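Local coordinates for type II restriction enzyme SfiI (PDB 2EZV), which recognises the double-stranded sequence 5'-GGCCN(5)GGCC-3' as a tetramer and cleaves the DNA within it, leaving terminal 5'-phosphates, at the interface of chains A and B and the interface of chains A and C. Sequence-based numbering; all coordinates share one arbitrary frame. Chains: chain A/B/C, Type II restriction enzyme SfiI.

Contact 1 joins chain A to chain B and contact 2 joins chain A to chain C, so chain A meets two neighbours within a tetramer. The centres of their C-alpha atoms lie about 22 Å apart. In chain A both contacts draw on the stretch between helix 49-62 and strand 80-86: A:Tyr68 serves contact 2 and A:Arg73 to A:Gly76 serve contact 1. The partners share helix 10-41, used near its C-terminal end in contact 1 and midway in contact 2. Because this stretch runs on to the calcium ligand Asp79, subunit assembly could be coupled to the active site.

Contact 1: the interface of chains A and B. Residues chain A 73-76; chain B 38, 42, 53, 56, 60.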
loop_
_atom_site.group_PDB
_atom_site.type_symbol
_atom_site.label_atom_id
_atom_site.label_comp_id
_atom_site.label_asym_id
_atom_site.label_seq_id
_atom_site.Cartn_x
_atom_site.Cartn_y
_atom_site.Cartn_z
ATOM N N ARG A 73 -1.870 0.712 -15.614
ATOM C CA ARG A 73 -1.542 2.121 -15.415
ATOM C C ARG A 73 -1.915 2.984 -16.607
ATOM O O ARG A 73 -2.092 2.502 -17.724
ATOM C CB ARG A 73 -0.049 2.327 -15.132
ATOM C CG ARG A 73 0.445 1.838 -13.781
ATOM C CD ARG A 73 1.077 0.468 -13.915
ATOM N NE ARG A 73 0.478 -0.439 -12.958
ATOM C CZ ARG A 73 0.305 -1.737 -13.150
ATOM N NH1 ARG A 73 0.691 -2.314 -14.282
ATOM N NH2 ARG A 73 -0.277 -2.445 -12.197
ATOM N N PHE A 74 -1.992 4.279 -16.340
ATOM C CA PHE A 74 -2.344 5.293 -17.321
ATOM C C PHE A 74 -1.201 6.311 -17.326
ATOM O O PHE A 74 -0.912 6.914 -16.298
ATOM C CB PHE A 74 -3.654 5.962 -16.870
ATOM C CG PHE A 74 -4.203 6.964 -17.836
ATOM C CD1 PHE A 74 -4.845 6.550 -18.998
ATOM C CD2 PHE A 74 -4.084 8.323 -17.581
ATOM C CE1 PHE A 74 -5.366 7.480 -19.905
ATOM C CE2 PHE A 74 -4.597 9.267 -18.474
ATOM C CZ PHE A 74 -5.244 8.844 -19.644
ATOM N N ALA A 75 -0.539 6.491 -18.463
ATOM C CA ALA A 75 0.555 7.463 -18.553
ATOM C C ALA A 75 0.126 8.618 -19.453
ATOM O O ALA A 75 -0.556 8.406 -20.458
ATOM C CB ALA A 75 1.805 6.806 -19.112
ATOM N N GLY A 76 0.515 9.841 -19.096
ATOM C CA GLY A 76 0.129 10.981 -19.912
ATOM C C GLY A 76 0.139 12.334 -19.222
ATOM O O GLY A 76 0.642 12.473 -18.102
ATOM N N ILE B 38 4.244 1.395 -22.815
ATOM C CA ILE B 38 3.753 2.729 -22.506
ATOM C C ILE B 38 4.571 3.785 -23.245
ATOM O O ILE B 38 4.013 4.673 -23.894
ATOM C CB ILE B 38 3.806 3.004 -20.983
ATOM C CG1 ILE B 38 2.701 2.211 -20.283
ATOM C CG2 ILE B 38 3.677 4.500 -20.706
ATOM C CD1 ILE B 38 2.657 2.400 -18.773
ATOM N N THR B 42 2.037 5.336 -26.486
ATOM C CA THR B 42 1.243 6.456 -25.997
ATOM C C THR B 42 1.237 7.639 -26.957
ATOM O O THR B 42 2.286 8.195 -27.270
ATOM C CB THR B 42 1.748 6.936 -24.631
ATOM O OG1 THR B 42 1.707 5.845 -23.704
ATOM C CG2 THR B 42 0.885 8.080 -24.118
ATOM N N LEU B 53 6.194 10.918 -20.033
ATOM C CA LEU B 53 6.143 9.468 -20.088
ATOM C C LEU B 53 7.301 8.916 -19.256
ATOM O O LEU B 53 7.138 7.953 -18.511
ATOM C CB LEU B 53 6.244 8.979 -21.533
ATOM C CG LEU B 53 5.058 9.390 -22.410
ATOM C CD1 LEU B 53 5.257 8.891 -23.839
ATOM C CD2 LEU B 53 3.776 8.822 -21.815
ATOM N N ASP B 56 6.348 9.233 -15.492
ATOM C CA ASP B 56 5.325 8.277 -15.104
ATOM C C ASP B 56 5.848 6.842 -15.060
ATOM O O ASP B 56 5.562 6.117 -14.108
ATOM C CB ASP B 56 4.118 8.378 -16.045
ATOM C CG ASP B 56 3.295 9.639 -15.806
ATOM O OD1 ASP B 56 3.582 10.363 -14.820
ATOM O OD2 ASP B 56 2.358 9.904 -16.593
ATOM N N TYR B 60 5.801 4.507 -11.692
ATOM C CA TYR B 60 5.092 3.228 -11.625
ATOM C C TYR B 60 6.049 2.083 -11.360
ATOM O O TYR B 60 5.715 1.133 -10.654
ATOM C CB TYR B 60 4.326 2.962 -12.922
ATOM C CG TYR B 60 3.175 3.913 -13.161
ATOM C CD1 TYR B 60 2.809 4.280 -14.457
ATOM C CD2 TYR B 60 2.438 4.432 -12.099
ATOM C CE1 TYR B 60 1.738 5.138 -14.690
ATOM C CE2 TYR B 60 1.363 5.289 -12.319
ATOM C CZ TYR B 60 1.020 5.637 -13.617
ATOM O OH TYR B 60 -0.044 6.482 -13.846
HETATM O O HOH W 1 -2.176 4.935 -13.855
#
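A:Arg73 turns its CG away from its own carbonyl carbon, and a bend at chi2 (98°) carries the chain across the phenol of B:Tyr60. The tyrosine, whose CG stands beside its backbone N (chi1 -67°), reaches from helix 49-62 toward the chain A loop, and the two side chains run antiparallel alongside each other. A:Arg73 CG sits over the middle of one face of the B:Tyr60 ring, 3.4 Å from its centroid, in a CH-pi contact. A:Arg73 CB lies above the same face, nearer its rim, 3.4 Å from B:Tyr60 CE1. The aliphatic stem thus does the packing, while the guanidinium lies farther along, steeply turned against the ring. B:Tyr60 then ends in a short hydrogen bond, its phenolic OH giving to the backbone carbonyl A:Phe74 O at 2.6 Å. That oxygen lies in the plane of the ring at its edge, although the donor is tilted 34° from the carbonyl plane. Water 1 ties the same residues a second time, at 2.6 Å from B:Tyr60 OH and 2.6 Å from the amide A:Phe74 N. Arginine presses on the face, and the hydroxyl is bonded to both carbonyl and water, which probably limits rotation of the ring. Farther along the loop, A:Ala75 points its methyl CB between two helices of chain B. It meets the branch methyl B:Ile38 CG2 of helix 10-41 at 3.4 Å, and B:Leu53 CD2 of helix 49-62 lies 3.9 Å from the same A:Ala75 CB. Where helix 10-41 ends, the hydroxyl of B:Thr42 donates back to B:Ile38 O, which leaves its CG2 methyl facing the carbonyl of A:Ala75. B:Asp56, one turn before B:Tyr60, takes hold of the loop at A:Gly76: A:Gly76 N donates a nearly straight hydrogen bond of 3.1 Å to the carboxylate oxygen B:Asp56 OD2, approaching close to its C-O axis.

Contact 2: the interface of chains A and C. Residues chain A 3, 68, 85, 92; chain C 26-27, 30, 267.
Water 2 bridges A:Trp85 and C:Gln30, gripped at 3.0 Å by the indole A:Trp85 NE1 and at 3.0 Å by the side-chain amide C:Gln30 NE2. The water lies in the indole plane, at the ring edge. Indole and amide reach toward each other from the two chains, with ring and amide planes 53° apart. The other end of the amide is held within chain C: the backbone C:Leu267 N donates to C:Gln30 OE1 at 2.9 Å, almost straight at the hydrogen but from above the carbonyl plane. This bond probably steadies the glutamine for its role at the water. C:Leu267 itself lies by the benzo side of A:Trp85, but its methyl CD2 is modelled too close for its exact placing to be trusted. Within chain A, A:Tyr68 and A:Leu92 lie on the same face of the indole, the tyrosine at the pyrrole end with A:Trp85 CD1 over the middle of its ring, and A:Leu92 CD2 toward the rim. C:Gln26 folds at chi2 (-69°), and its stem lies by this leucine in a contact whose details are doubtful. With chi1 at -164°, CG of A:Tyr68 points away from its backbone N and the ring reaches helix 10-41 of chain C. There its hydroxyl OH comes near the backbone N and CA of C:Ala27, a contact and not an assigned hydrogen bond. Roughly perpendicular to the C:Gln26 side chain, the tyrosine packs with A:Tyr68 CE1 4.0 Å from C:Gln26 CB.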
loop_
_atom_site.group_PDB
_atom_site.type_symbol
_atom_site.label_atom_id
_atom_site.label_comp_id
_atom_site.label_asym_id
_atom_site.label_seq_id
_atom_site.Cartn_x
_atom_site.Cartn_y
_atom_site.Cartn_z
ATOM N N GLN A 3 -21.337 -3.517 -14.748
ATOM C CA GLN A 3 -19.893 -3.429 -14.792
ATOM C C GLN A 3 -19.533 -2.427 -15.898
ATOM O O GLN A 3 -18.474 -1.805 -15.867
ATOM C CB GLN A 3 -19.292 -4.801 -15.093
ATOM C CG GLN A 3 -19.510 -5.823 -13.989
ATOM C CD GLN A 3 -18.690 -7.077 -14.211
ATOM O OE1 GLN A 3 -18.903 -7.814 -15.176
ATOM N NE2 GLN A 3 -17.734 -7.322 -13.316
ATOM N N TYR A 68 -9.599 -0.159 -4.122
ATOM C CA TYR A 68 -9.319 -1.393 -4.861
ATOM C C TYR A 68 -8.589 -1.168 -6.192
ATOM O O TYR A 68 -9.223 -1.025 -7.226
ATOM C CB TYR A 68 -10.675 -2.063 -5.095
ATOM C CG TYR A 68 -10.713 -3.519 -5.515
ATOM C CD1 TYR A 68 -11.927 -4.209 -5.497
ATOM C CD2 TYR A 68 -9.571 -4.201 -5.960
ATOM C CE1 TYR A 68 -12.018 -5.531 -5.905
ATOM C CE2 TYR A 68 -9.656 -5.542 -6.373
ATOM C CZ TYR A 68 -10.887 -6.192 -6.338
ATOM O OH TYR A 68 -11.007 -7.508 -6.713
ATOM N N TRP A 85 -11.268 -0.034 -9.025
ATOM C CA TRP A 85 -12.679 -0.418 -8.955
ATOM C C TRP A 85 -13.276 0.544 -7.934
ATOM O O TRP A 85 -12.648 0.833 -6.904
ATOM C CB TRP A 85 -12.881 -1.836 -8.420
ATOM C CG TRP A 85 -12.388 -2.939 -9.274
ATOM C CD1 TRP A 85 -11.222 -3.633 -9.125
ATOM C CD2 TRP A 85 -13.089 -3.559 -10.356
ATOM N NE1 TRP A 85 -11.158 -4.657 -10.039
ATOM C CE2 TRP A 85 -12.290 -4.638 -10.807
ATOM C CE3 TRP A 85 -14.316 -3.316 -10.987
ATOM C CZ2 TRP A 85 -12.682 -5.470 -11.856
ATOM C CZ3 TRP A 85 -14.707 -4.145 -12.033
ATOM C CH2 TRP A 85 -13.891 -5.212 -12.458
ATOM N N LEU A 92 -19.777 -2.757 -8.933
ATOM C CA LEU A 92 -18.371 -2.466 -8.664
ATOM C C LEU A 92 -17.884 -1.933 -10.002
ATOM O O LEU A 92 -17.618 -2.701 -10.934
ATOM C CB LEU A 92 -17.596 -3.730 -8.298
ATOM C CG LEU A 92 -16.140 -3.467 -7.906
ATOM C CD1 LEU A 92 -16.078 -2.698 -6.583
ATOM C CD2 LEU A 92 -15.404 -4.777 -7.778
ATOM N N GLN C 26 -15.627 -9.874 -5.869
ATOM C CA GLN C 26 -14.682 -9.701 -6.975
ATOM C C GLN C 26 -13.303 -10.123 -6.516
ATOM O O GLN C 26 -12.562 -10.769 -7.250
ATOM C CB GLN C 26 -14.572 -8.241 -7.414
ATOM C CG GLN C 26 -15.623 -7.795 -8.389
ATOM C CD GLN C 26 -15.496 -8.417 -9.763
ATOM O OE1 GLN C 26 -16.494 -8.665 -10.408
ATOM N NE2 GLN C 26 -14.278 -8.651 -10.220
ATOM N N ALA C 27 -12.956 -9.717 -5.302
ATOM C CA ALA C 27 -11.657 -10.033 -4.730
ATOM C C ALA C 27 -11.484 -11.542 -4.672
ATOM O O ALA C 27 -10.510 -12.085 -5.183
ATOM C CB ALA C 27 -11.539 -9.428 -3.338
ATOM N N GLN C 30 -11.332 -13.039 -8.333
ATOM C CA GLN C 30 -10.048 -12.826 -8.976
ATOM C C GLN C 30 -8.899 -13.536 -8.262
ATOM O O GLN C 30 -7.830 -13.745 -8.837
ATOM C CB GLN C 30 -9.796 -11.315 -9.105
ATOM C CG GLN C 30 -10.872 -10.642 -9.971
ATOM C CD GLN C 30 -10.615 -9.180 -10.293
ATOM O OE1 GLN C 30 -11.338 -8.583 -11.084
ATOM N NE2 GLN C 30 -9.592 -8.599 -9.683
ATOM N N LEU C 267 -10.682 -9.787 -13.682
ATOM C CA LEU C 267 -9.336 -9.677 -14.224
ATOM C C LEU C 267 -8.371 -10.623 -13.517
ATOM O O LEU C 267 -8.701 -11.207 -12.484
ATOM C CB LEU C 267 -8.815 -8.237 -14.081
ATOM C CG LEU C 267 -9.598 -7.063 -14.672
ATOM C CD1 LEU C 267 -10.175 -7.436 -16.025
ATOM C CD2 LEU C 267 -10.707 -6.699 -13.748
HETATM O O HOH W 2 -8.436 -5.853 -9.378
#